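Local coordinates for protein putative transcriptional regulator, sugar-binding family (Arthrobacter aurescens, PDB 3NZE) that probably regulates transcription in response to a carbohydrate ligand, as a SorC-family member joining DNA binding to a sugar-binding domain, at residues E11-I16 / V24-V29; P123-H128 / G172-E177; S234-L239 / E255-R260. All coordinates share one frame; numbering follows the deposited sequence.

Contact 1: E11-I16 / V24-V29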
loop_
_atom_site.group_PDB
_atom_site.type_symbol
_atom_site.label_atom_id
_atom_site.label_comp_id
_atom_site.label_asym_id
_atom_site.label_seq_id
_atom_site.Cartn_x
_atom_site.Cartn_y
_atom_site.Cartn_z
ATOM N N GLU A 11 12.877 -20.408 5.436
ATOM C CA GLU A 11 13.110 -21.039 4.139
ATOM C C GLU A 11 12.248 -20.366 3.071
ATOM O O GLU A 11 12.682 -20.154 1.932
ATOM C CB GLU A 11 12.847 -22.548 4.198
ATOM C CG GLU A 11 13.883 -23.322 5.014
ATOM C CD GLU A 11 13.551 -24.800 5.150
ATOM O OE1 GLU A 11 12.407 -25.129 5.539
ATOM O OE2 GLU A 11 14.440 -25.635 4.879
ATOM N N LEU A 12 11.025 -20.011 3.447
ATOM C CA LEU A 12 10.150 -19.270 2.543
ATOM C C LEU A 12 10.728 -17.882 2.246
ATOM O O LEU A 12 10.613 -17.389 1.123
ATOM C CB LEU A 12 8.728 -19.163 3.115
ATOM C CG LEU A 12 7.984 -20.506 3.179
ATOM C CD1 LEU A 12 6.762 -20.422 4.094
ATOM C CD2 LEU A 12 7.578 -20.956 1.785
ATOM N N GLU A 13 11.345 -17.257 3.249
ATOM C CA GLU A 13 11.958 -15.947 3.046
ATOM C C GLU A 13 13.056 -16.076 2.004
ATOM O O GLU A 13 13.156 -15.259 1.088
ATOM C CB GLU A 13 12.515 -15.384 4.352
ATOM C CG GLU A 13 11.411 -14.992 5.318
ATOM C CD GLU A 13 11.899 -14.669 6.716
ATOM O OE1 GLU A 13 13.106 -14.844 7.000
ATOM O OE2 GLU A 13 11.065 -14.235 7.541
ATOM N N SER A 14 13.872 -17.113 2.143
ATOM C CA SER A 14 14.958 -17.321 1.204
ATOM C C SER A 14 14.433 -17.490 -0.211
ATOM O O SER A 14 14.959 -16.896 -1.161
ATOM C CB SER A 14 15.776 -18.549 1.595
ATOM O OG SER A 14 16.855 -18.708 0.698
ATOM N N GLN A 15 13.391 -18.304 -0.360
ATOM C CA GLN A 15 12.830 -18.549 -1.679
ATOM C C GLN A 15 12.287 -17.279 -2.312
ATOM O O GLN A 15 12.526 -17.019 -3.486
ATOM C CB GLN A 15 11.776 -19.660 -1.624
ATOM C CG GLN A 15 12.384 -20.999 -1.215
ATOM C CD GLN A 15 11.361 -22.026 -0.770
ATOM O OE1 GLN A 15 10.258 -22.102 -1.308
ATOM N NE2 GLN A 15 11.733 -22.838 0.216
ATOM N N ILE A 16 11.543 -16.487 -1.536
ATOM C CA ILE A 16 10.987 -15.241 -2.049
ATOM C C ILE A 16 12.085 -14.225 -2.366
ATOM O O ILE A 16 12.034 -13.552 -3.399
ATOM C CB ILE A 16 9.961 -14.660 -1.057
ATOM C CG1 ILE A 16 8.753 -15.598 -0.971
ATOM C CG2 ILE A 16 9.552 -13.249 -1.459
ATOM C CD1 ILE A 16 7.824 -15.319 0.213
ATOM N N VAL A 24 12.458 -9.764 2.692
ATOM C CA VAL A 24 11.160 -10.298 3.099
ATOM C C VAL A 24 11.128 -10.840 4.517
ATOM O O VAL A 24 12.107 -11.422 5.000
ATOM C CB VAL A 24 10.697 -11.397 2.107
ATOM C CG1 VAL A 24 11.735 -12.480 2.005
ATOM C CG2 VAL A 24 9.337 -11.978 2.511
ATOM N N HIS A 25 9.991 -10.623 5.181
ATOM C CA HIS A 25 9.694 -11.203 6.478
ATOM C C HIS A 25 8.403 -12.000 6.350
ATOM O O HIS A 25 7.347 -11.445 6.032
ATOM C CB HIS A 25 9.512 -10.115 7.543
ATOM C CG HIS A 25 10.793 -9.463 7.959
ATOM N ND1 HIS A 25 11.316 -8.367 7.308
ATOM C CD2 HIS A 25 11.660 -9.760 8.954
ATOM C CE1 HIS A 25 12.449 -8.014 7.887
ATOM N NE2 HIS A 25 12.682 -8.845 8.888
ATOM N N VAL A 26 8.498 -13.300 6.591
ATOM C CA VAL A 26 7.332 -14.170 6.548
ATOM C C VAL A 26 6.865 -14.375 7.976
ATOM O O VAL A 26 7.636 -14.786 8.839
ATOM C CB VAL A 26 7.680 -15.525 5.885
ATOM C CG1 VAL A 26 6.542 -16.510 6.060
ATOM C CG2 VAL A 26 7.979 -15.321 4.405
ATOM N N VAL A 27 5.599 -14.066 8.226
ATOM C CA VAL A 27 5.035 -14.152 9.569
ATOM C C VAL A 27 4.316 -15.473 9.743
ATOM O O VAL A 27 3.317 -15.728 9.078
ATOM C CB VAL A 27 4.047 -12.993 9.805
ATOM C CG1 VAL A 27 3.490 -13.012 11.237
ATOM C CG2 VAL A 27 4.730 -11.665 9.512
ATOM N N PRO A 28 4.828 -16.332 10.639
ATOM C CA PRO A 28 4.133 -17.591 10.912
ATOM C C PRO A 28 2.768 -17.313 11.539
ATOM O O PRO A 28 2.674 -16.572 12.518
ATOM C CB PRO A 28 5.065 -18.293 11.908
ATOM C CG PRO A 28 6.405 -17.680 11.667
ATOM C CD PRO A 28 6.115 -16.246 11.354
ATOM N N VAL A 29 1.720 -17.882 10.962
ATOM C CA VAL A 29 0.373 -17.688 11.482
ATOM C C VAL A 29 -0.359 -19.014 11.457
ATOM O O VAL A 29 -0.180 -19.809 10.537
ATOM C CB VAL A 29 -0.438 -16.662 10.663
ATOM C CG1 VAL A 29 -1.837 -16.510 11.248
ATOM C CG2 VAL A 29 0.257 -15.309 10.625
HETATM O O HOH W 1 9.931 -16.258 9.117
#
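Helix 9-20 packs on strand 23-27, the edge strand of the sheet that follows it after a short turn in this putative sugar-binding domain, and E13 on the helix ties back to V26 on the strand. Over residues 11-16 and 24-27 the axes run at 144°, roughly antiparallel, and approach to 7.7 Å. Strand 23-27 pairs in parallel with strand 250-254 through the backbone of H25 and V27, which leaves the backbone N and O of V26 directed away from that neighbour. Here the extended E13 side chain takes the place of a further strand: V26 N donates to E13 OE2 at 2.9 Å in a nearly straight bond (169°), meeting the anti lone pair of the carboxylate. A water completes the pairing by donating to the same E13 OE2 at 2.8 Å and to V26 O at 2.7 Å. To reach this edge, the glutamate slides past the valine in the opposite direction, with E13 CG resting 3.6 Å from V26 CG2.

Beneath the polar link lies a band of aliphatic groups. V24 CG1, placed between the backbone N and the carbonyl carbon (chi1 56°), packs 3.8 Å from E13 CB and also lies near I16 CB at 4.2 Å. The I16 side chain crosses that of V24 at about a right angle, while L12 CB approaches V26 CG2. L12 and I16 also touch helix 255-261, so one face of helix 9-20 packs on both the strand and that helix. E13 OE2 accepts from both a peptide N-H and a water, which is consistent with an ionised carboxylate, and both backbone polar atoms of V26 find partners although the sheet offers no strand on this side.

Contact 2: P123-H128 / G172-E177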
loop_
_atom_site.group_PDB
_atom_site.type_symbol
_atom_site.label_atom_id
_atom_site.label_comp_id
_atom_site.label_asym_id
_atom_site.label_seq_id
_atom_site.Cartn_x
_atom_site.Cartn_y
_atom_site.Cartn_z
ATOM N N PRO A 123 -10.643 13.624 -2.654
ATOM C CA PRO A 123 -11.461 12.449 -2.312
ATOM C C PRO A 123 -10.695 11.140 -2.538
ATOM O O PRO A 123 -9.566 11.168 -3.022
ATOM C CB PRO A 123 -12.652 12.539 -3.280
ATOM C CG PRO A 123 -12.600 13.931 -3.872
ATOM C CD PRO A 123 -11.178 14.366 -3.814
ATOM N N ALA A 124 -11.316 10.010 -2.220
ATOM C CA ALA A 124 -10.640 8.713 -2.321
ATOM C C ALA A 124 -10.244 8.360 -3.750
ATOM O O ALA A 124 -9.267 7.662 -3.964
ATOM C CB ALA A 124 -11.526 7.599 -1.735
ATOM N N PHE A 125 -11.021 8.843 -4.713
ATOM C CA PHE A 125 -10.855 8.483 -6.119
ATOM C C PHE A 125 -11.808 9.406 -6.863
ATOM O O PHE A 125 -12.767 9.910 -6.267
ATOM C CB PHE A 125 -11.274 7.018 -6.314
ATOM C CG PHE A 125 -10.695 6.365 -7.541
ATOM C CD1 PHE A 125 -9.412 5.849 -7.519
ATOM C CD2 PHE A 125 -11.447 6.241 -8.701
ATOM C CE1 PHE A 125 -8.872 5.235 -8.640
ATOM C CE2 PHE A 125 -10.909 5.631 -9.829
ATOM C CZ PHE A 125 -9.627 5.123 -9.789
ATOM N N PHE A 126 -11.557 9.651 -8.145
ATOM C CA PHE A 126 -12.434 10.529 -8.918
ATOM C C PHE A 126 -13.405 9.757 -9.796
ATOM O O PHE A 126 -13.051 8.739 -10.370
ATOM C CB PHE A 126 -11.613 11.485 -9.782
ATOM C CG PHE A 126 -10.817 12.472 -8.991
ATOM C CD1 PHE A 126 -11.447 13.539 -8.363
ATOM C CD2 PHE A 126 -9.440 12.350 -8.889
ATOM C CE1 PHE A 126 -10.720 14.459 -7.635
ATOM C CE2 PHE A 126 -8.707 13.274 -8.163
ATOM C CZ PHE A 126 -9.354 14.327 -7.523
ATOM N N ASP A 127 -14.631 10.255 -9.894
ATOM C CA ASP A 127 -15.635 9.703 -10.808
ATOM C C ASP A 127 -15.281 9.987 -12.267
ATOM O O ASP A 127 -15.594 9.192 -13.161
ATOM C CB ASP A 127 -17.014 10.323 -10.534
ATOM C CG ASP A 127 -17.648 9.826 -9.244
ATOM O OD1 ASP A 127 -17.074 8.933 -8.588
ATOM O OD2 ASP A 127 -18.741 10.327 -8.898
ATOM N N HIS A 128 -14.640 11.127 -12.500
ATOM C CA HIS A 128 -14.345 11.595 -13.844
ATOM C C HIS A 128 -12.900 12.049 -13.943
ATOM O O HIS A 128 -12.414 12.788 -13.089
ATOM C CB HIS A 128 -15.256 12.776 -14.229
ATOM C CG HIS A 128 -16.711 12.526 -13.984
ATOM N ND1 HIS A 128 -17.395 13.087 -12.927
ATOM C CD2 HIS A 128 -17.613 11.777 -14.661
ATOM C CE1 HIS A 128 -18.656 12.694 -12.963
ATOM N NE2 HIS A 128 -18.814 11.899 -14.005
ATOM N N GLY A 172 -12.030 -0.401 -0.861
ATOM C CA GLY A 172 -12.029 1.045 -0.762
ATOM C C GLY A 172 -13.379 1.624 -1.112
ATOM O O GLY A 172 -13.668 2.776 -0.795
ATOM N N GLY A 173 -14.208 0.822 -1.772
ATOM C CA GLY A 173 -15.566 1.216 -2.089
ATOM C C GLY A 173 -15.671 2.481 -2.919
ATOM O O GLY A 173 -16.625 3.232 -2.789
ATOM N N TYR A 174 -14.686 2.722 -3.780
ATOM C CA TYR A 174 -14.707 3.919 -4.615
ATOM C C TYR A 174 -15.007 3.645 -6.099
ATOM O O TYR A 174 -15.108 4.578 -6.901
ATOM C CB TYR A 174 -13.404 4.712 -4.458
ATOM C CG TYR A 174 -12.141 3.913 -4.713
ATOM C CD1 TYR A 174 -11.338 3.501 -3.662
ATOM C CD2 TYR A 174 -11.742 3.594 -6.010
ATOM C CE1 TYR A 174 -10.176 2.776 -3.881
ATOM C CE2 TYR A 174 -10.576 2.873 -6.238
ATOM C CZ TYR A 174 -9.802 2.469 -5.171
ATOM O OH TYR A 174 -8.644 1.748 -5.392
ATOM N N LEU A 175 -15.145 2.371 -6.460
ATOM C CA LEU A 175 -15.524 2.000 -7.822
ATOM C C LEU A 175 -16.967 1.505 -7.891
ATOM O O LEU A 175 -17.433 0.810 -6.990
ATOM C CB LEU A 175 -14.593 0.912 -8.371
ATOM C CG LEU A 175 -13.099 1.220 -8.470
ATOM C CD1 LEU A 175 -12.356 0.041 -9.089
ATOM C CD2 LEU A 175 -12.858 2.483 -9.278
ATOM N N ASP A 176 -17.674 1.856 -8.957
ATOM C CA ASP A 176 -18.998 1.285 -9.189
ATOM C C ASP A 176 -18.883 0.050 -10.084
ATOM O O ASP A 176 -17.780 -0.336 -10.475
ATOM C CB ASP A 176 -19.963 2.324 -9.767
ATOM C CG ASP A 176 -19.488 2.901 -11.084
ATOM O OD1 ASP A 176 -19.892 4.037 -11.405
ATOM O OD2 ASP A 176 -18.715 2.226 -11.799
ATOM N N GLU A 177 -20.013 -0.574 -10.405
ATOM C CA GLU A 177 -19.982 -1.856 -11.107
ATOM C C GLU A 177 -19.366 -1.771 -12.505
ATOM O O GLU A 177 -18.620 -2.664 -12.914
ATOM C CB GLU A 177 -21.373 -2.498 -11.156
ATOM C CG GLU A 177 -22.460 -1.614 -11.737
ATOM C CD GLU A 177 -23.781 -2.345 -11.893
ATOM O OE1 GLU A 177 -24.479 -2.546 -10.876
ATOM O OE2 GLU A 177 -24.121 -2.719 -13.036
HETATM O O HOH W 2 -15.173 6.705 -8.655
#
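Y174 O and D127 OD1 are joined by one water, which lies 2.8 Å from Y174 O and 2.9 Å from D127 OD1. This polar bridge spans two irregular loops of the Rossmann-like domain: residues 123-128 follow strand 116-118, and residues 172-177 lie between strand 153-160 and helix 177-185. In a fold of this kind, loops beyond the C-terminal ends of parallel strands commonly line ligand sites. A124 lies about 11 Å, side chain to side chain, from T96, a calcium-binding residue whose ion is absent from this chain.

Beside the water, the loops meet through an offset stack of F125 and Y174, with ring centroids 4.6 Å apart and planes inclined by 18°. The overlap is partial: Y174 CD2 sits over one face of the phenylalanine at 3.3 Å from F125 CG, and Y174 CE2 lies 3.4 Å from F125 CD1, toward the rim. Y174 CG is held between its backbone N and carbonyl carbon (chi1 54°), a placing that swings the ring over its partner, whereas F125 CG extends opposite its own backbone N (chi1 -158°). F196 of strand 195-198 touches both rings and L175, adding a third aromatic to this buried cluster. A124 adds a looser apolar contact with the base of the tyrosine. Farther along, D176 OD2 caps D179 N at the start of helix 177-185. Around the phenylalanine, L175 CD2 comes in obliquely, ending 3.7 Å from F125 CE2.

Contact 3: S234-L239 / E255-R260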
loop_
_atom_site.group_PDB
_atom_site.type_symbol
_atom_site.label_atom_id
_atom_site.label_comp_id
_atom_site.label_asym_id
_atom_site.label_seq_id
_atom_site.Cartn_x
_atom_site.Cartn_y
_atom_site.Cartn_z
ATOM N N SER A 234 -5.614 -15.366 -0.541
ATOM C CA SER A 234 -6.535 -15.278 -1.666
ATOM C C SER A 234 -6.363 -13.969 -2.441
ATOM O O SER A 234 -7.078 -13.717 -3.411
ATOM C CB SER A 234 -7.981 -15.430 -1.192
ATOM O OG SER A 234 -8.367 -14.317 -0.408
ATOM N N LYS A 235 -5.415 -13.143 -2.008
ATOM C CA LYS A 235 -5.119 -11.875 -2.676
ATOM C C LYS A 235 -3.748 -11.887 -3.366
ATOM O O LYS A 235 -3.150 -10.833 -3.633
ATOM C CB LYS A 235 -5.176 -10.727 -1.673
ATOM C CG LYS A 235 -6.559 -10.514 -1.068
ATOM C CD LYS A 235 -6.576 -9.306 -0.145
ATOM C CE LYS A 235 -7.894 -9.211 0.611
ATOM N NZ LYS A 235 -7.916 -8.055 1.551
ATOM N N ILE A 236 -3.251 -13.081 -3.661
ATOM C CA ILE A 236 -1.897 -13.214 -4.184
ATOM C C ILE A 236 -1.730 -12.645 -5.596
ATOM O O ILE A 236 -0.628 -12.261 -5.987
ATOM C CB ILE A 236 -1.405 -14.678 -4.119
ATOM C CG1 ILE A 236 0.023 -14.718 -3.580
ATOM C CG2 ILE A 236 -1.508 -15.349 -5.480
ATOM C CD1 ILE A 236 0.177 -13.981 -2.258
ATOM N N ASN A 237 -2.819 -12.573 -6.356
ATOM C CA ASN A 237 -2.747 -12.015 -7.706
ATOM C C ASN A 237 -2.244 -10.577 -7.717
ATOM O O ASN A 237 -1.427 -10.198 -8.561
ATOM C CB ASN A 237 -4.101 -12.112 -8.411
ATOM C CG ASN A 237 -4.335 -13.475 -9.022
ATOM O OD1 ASN A 237 -3.388 -14.152 -9.430
ATOM N ND2 ASN A 237 -5.597 -13.888 -9.092
ATOM N N GLY A 238 -2.730 -9.790 -6.763
ATOM C CA GLY A 238 -2.334 -8.402 -6.631
ATOM C C GLY A 238 -0.864 -8.296 -6.270
ATOM O O GLY A 238 -0.128 -7.484 -6.830
ATOM N N LEU A 239 -0.431 -9.115 -5.315
ATOM C CA LEU A 239 0.960 -9.072 -4.894
ATOM C C LEU A 239 1.886 -9.447 -6.039
ATOM O O LEU A 239 2.931 -8.828 -6.220
ATOM C CB LEU A 239 1.206 -10.003 -3.703
ATOM C CG LEU A 239 2.660 -10.048 -3.225
ATOM C CD1 LEU A 239 3.145 -8.676 -2.797
ATOM C CD2 LEU A 239 2.812 -11.045 -2.088
ATOM N N GLU A 255 2.398 -16.409 6.357
ATOM C CA GLU A 255 2.898 -17.705 5.915
ATOM C C GLU A 255 2.094 -18.292 4.756
ATOM O O GLU A 255 2.669 -18.761 3.780
ATOM C CB GLU A 255 2.900 -18.665 7.109
ATOM C CG GLU A 255 3.387 -20.067 6.818
ATOM C CD GLU A 255 3.303 -20.957 8.047
ATOM O OE1 GLU A 255 3.141 -20.418 9.165
ATOM O OE2 GLU A 255 3.393 -22.192 7.895
ATOM N N ALA A 256 0.767 -18.272 4.853
ATOM C CA ALA A 256 -0.047 -18.852 3.788
ATOM C C ALA A 256 0.148 -18.130 2.455
ATOM O O ALA A 256 0.274 -18.773 1.407
ATOM C CB ALA A 256 -1.516 -18.880 4.175
ATOM N N SER A 257 0.165 -16.800 2.497
ATOM C CA SER A 257 0.420 -16.009 1.299
ATOM C C SER A 257 1.803 -16.316 0.733
ATOM O O SER A 257 1.974 -16.372 -0.475
ATOM C CB SER A 257 0.305 -14.506 1.587
ATOM O OG SER A 257 -1.012 -14.144 1.958
ATOM N N ALA A 258 2.791 -16.518 1.603
ATOM C CA ALA A 258 4.153 -16.771 1.127
ATOM C C ALA A 258 4.221 -18.114 0.420
ATOM O O ALA A 258 4.903 -18.257 -0.595
ATOM C CB ALA A 258 5.150 -16.712 2.272
ATOM N N ARG A 259 3.501 -19.094 0.952
ATOM C CA ARG A 259 3.469 -20.417 0.332
ATOM C C ARG A 259 2.829 -20.363 -1.048
ATOM O O ARG A 259 3.265 -21.050 -1.974
ATOM C CB ARG A 259 2.748 -21.417 1.240
ATOM C CG ARG A 259 3.569 -21.813 2.470
ATOM C CD ARG A 259 2.891 -22.938 3.269
ATOM N NE ARG A 259 3.378 -23.016 4.645
ATOM C CZ ARG A 259 4.569 -23.504 4.989
ATOM N NH1 ARG A 259 5.406 -23.948 4.058
ATOM N NH2 ARG A 259 4.933 -23.541 6.267
ATOM N N ARG A 260 1.798 -19.536 -1.185
ATOM C CA ARG A 260 1.142 -19.344 -2.468
ATOM C C ARG A 260 2.118 -18.664 -3.417
ATOM O O ARG A 260 2.186 -18.982 -4.601
ATOM C CB ARG A 260 -0.108 -18.479 -2.302
ATOM C CG ARG A 260 -1.389 -19.149 -2.766
ATOM C CD ARG A 260 -2.373 -18.122 -3.289
ATOM N NE ARG A 260 -3.528 -18.739 -3.935
ATOM C CZ ARG A 260 -4.425 -18.070 -4.654
ATOM N NH1 ARG A 260 -4.295 -16.760 -4.827
ATOM N NH2 ARG A 260 -5.448 -18.711 -5.206
#
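R260 reaches from the C-terminal helix 255-261 across I236, at the start of helix 236-244, which is the helix of the beta-alpha-beta crossover between the parallel strands 225-230 and 250-254. The path begins at R260 CB, 4.0 Å from I236 CG1. The chain then bends at chi2, and R260 CD comes alongside the isoleucine, 3.6 Å from I236 CG2. At the tip, R260 NH1 approaches the same methyl obliquely at 3.2 Å, a tight fit, with I236 CB lying at the guanidinium edge, in its plane. S234 CA rests over one face of this flat group. The two side chains thus slide past each other in opposite directions, and both depart from staggered first torsions (I236 chi1 -135°, R260 chi1 -122°), which suggests mild strain in the fit.

The other branch of I236 turns to the helix itself, where I236 CD1 packs 3.5 Å from S257 O and also touches S257 CB. An alanine here lacks CG1, CG2 and CD1, which is likely to open a gap beside S257 and leave the aliphatic stem of R260 freer to turn. S257 OG bonds to D254 OD1, just before the helix. One turn apart on helix 255-261, R259 NH2 forms a salt bridge with E255 OE2 at 2.6 Å, the acceptor lying close to the guanidinium plane.

Contacts 1 and 3 are neighbours, about 12 Å apart between centres, and meet at the C-terminal helix 255-261, which is part of contact 3 and packs against contact 1: V27 O probably accepts a hydrogen bond from E255 N, and I16 packs on A258. Contact 2 lies on the opposite side of the chain's centre from contact 1, about 34 Å away between centres, and touches neither of the others. Contacts 1 and 2 are buried, whereas contact 3 is only partly so, with exposed S234 and R260 at its border. Their chemistry follows their place: a carboxylate and a water serve the outward polar atoms of one edge-strand residue in contact 1, aromatic stacking joins loops in contact 2, and an arginine stem covers an isoleucine between helices in contact 3.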